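Local atomic coordinates of DNA protection during starvation protein (Agrobacterium tumefaciens, PDB entry 1O9R), a protein that oxidises ferrous iron with hydrogen peroxide and stores it as ferric mineral inside a hollow dodecamer, protecting DNA from oxidative damage without binding it. Residues 153-156 and 157-161. Residues are numbered along the deposited sequence; the frame is centred on the assembly and turned at random.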
# COMPACT_ATOMS: atom_id res chain seq x y z
N PHE A 153 2.39 -12.31 -27.21
CA PHE A 153 0.98 -12.04 -26.80
C PHE A 153 0.14 -11.57 -27.98
O PHE A 153 -1.03 -12.03 -28.10
CB PHE A 153 1.00 -10.95 -25.71
CG PHE A 153 1.22 -11.44 -24.31
CD1 PHE A 153 1.10 -10.52 -23.27
CD2 PHE A 153 1.61 -12.70 -23.95
CE1 PHE A 153 1.21 -10.88 -21.92
CE2 PHE A 153 1.74 -13.11 -22.64
CZ PHE A 153 1.56 -12.20 -21.62
N LEU A 154 0.66 -10.72 -28.84
CA LEU A 154 -0.09 -10.31 -30.03
C LEU A 154 -0.36 -11.46 -30.99
O LEU A 154 -1.50 -11.73 -31.40
CB LEU A 154 0.65 -9.19 -30.78
CG LEU A 154 0.76 -7.86 -29.99
CD1 LEU A 154 1.78 -6.95 -30.67
CD2 LEU A 154 -0.63 -7.19 -29.94
N GLU A 155 0.72 -12.20 -31.29
CA GLU A 155 0.58 -13.29 -32.28
C GLU A 155 -0.30 -14.40 -31.74
O GLU A 155 -1.05 -15.05 -32.57
CB GLU A 155 1.98 -13.84 -32.60
CG GLU A 155 2.77 -12.87 -33.46
CD GLU A 155 4.17 -13.38 -33.80
OE1 GLU A 155 4.61 -13.00 -34.92
OE2 GLU A 155 4.80 -14.11 -33.02
N ALA A 156 -0.33 -14.65 -30.45
CA ALA A 156 -1.15 -15.69 -29.90
C ALA A 156 -2.66 -15.42 -30.04
O ALA A 156 -3.43 -16.38 -29.99
CB ALA A 156 -0.85 -15.99 -28.44
N HIS A 157 -3.02 -14.20 -30.37
CA HIS A 157 -4.43 -13.89 -30.63
C HIS A 157 -4.80 -14.27 -32.07
O HIS A 157 -6.02 -14.39 -32.29
CB HIS A 157 -4.69 -12.39 -30.47
CG HIS A 157 -4.80 -11.90 -29.06
ND1 HIS A 157 -3.71 -11.52 -28.28
CD2 HIS A 157 -5.91 -11.73 -28.28
CE1 HIS A 157 -4.17 -11.19 -27.07
NE2 HIS A 157 -5.50 -11.28 -27.04
N VAL A 158 -3.85 -14.49 -32.95
CA VAL A 158 -4.22 -14.74 -34.36
C VAL A 158 -3.67 -16.09 -34.80
O VAL A 158 -4.16 -16.56 -35.85
CB VAL A 158 -3.69 -13.66 -35.32
CG1 VAL A 158 -4.17 -12.26 -34.90
CG2 VAL A 158 -2.15 -13.60 -35.45
N GLN A 159 -2.84 -16.76 -34.00
CA GLN A 159 -2.29 -18.05 -34.44
C GLN A 159 -3.34 -19.15 -34.50
O GLN A 159 -3.13 -20.10 -35.26
CB GLN A 159 -1.11 -18.48 -33.56
CG GLN A 159 0.14 -17.65 -33.87
CD GLN A 159 1.14 -17.67 -32.75
OE1 GLN A 159 0.75 -17.78 -31.59
NE2 GLN A 159 2.42 -17.58 -33.09
N GLU A 160 -4.40 -19.02 -33.72
CA GLU A 160 -5.55 -19.92 -33.86
C GLU A 160 -6.76 -19.00 -33.90
O GLU A 160 -6.76 -17.82 -33.49
CB GLU A 160 -5.66 -20.97 -32.77
CG GLU A 160 -4.59 -21.97 -32.66
CD GLU A 160 -4.64 -23.08 -33.69
OE1 GLU A 160 -5.59 -23.17 -34.48
OE2 GLU A 160 -3.67 -23.82 -33.72
N LYS A 161 -7.88 -19.49 -34.48
CA LYS A 161 -9.07 -18.69 -34.68
C LYS A 161 -10.22 -19.10 -33.75
O LYS A 161 -11.35 -18.61 -33.81
CB LYS A 161 -9.58 -18.96 -36.13
CG LYS A 161 -8.44 -18.56 -37.12
CD LYS A 161 -8.99 -18.51 -38.55
CE LYS A 161 -7.89 -18.25 -39.55
NZ LYS A 161 -7.36 -16.86 -39.42
O HOH W 1 4.42 -16.04 -31.20
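The imidazole of His157 turns an edge toward Phe153 and Leu154: the carbonyl carbon of Phe153 and Leu154 O lie in the ring plane, while Phe48 of a neighbouring subunit meets the ring edge-to-face. Here, toward the C-terminal part of helix 134-156 in the ferritin-like four-helix bundle, a side chain bonds a main-chain carbonyl: His157 ND1 donates to Phe153 O over 2.7 Å, with an N-H...O angle of 144° and the acceptor 16° out of the ring plane. With CG anti to the carbonyl carbon (chi1 -78°), the ring folds back along the chain, and its rotation about CB-CG presents ND1 to that oxygen. Two backbone bonds run i to i-3, His157 N to Leu154 O at 3.1 Å and Val158 N to Glu155 O at 2.9 Å; a weak i to i-4 bond joins Gln159 N to Glu155 O. Gln159 CG lies 3.1 Å from Glu155 O, OE1 comes to 3.3 Å from Ala156 CA, and NE2 lies near Glu155 CB. In a third subunit, Thr6 OG1 is hydrogen-bonded to Glu155 OE2, Lys7 backbone N to OE1, and Lys5 O to Gln159 NE2. One water accepts from Gln159 NE2 at 3.2 Å and donates to Glu155 OE2 at 2.7 Å.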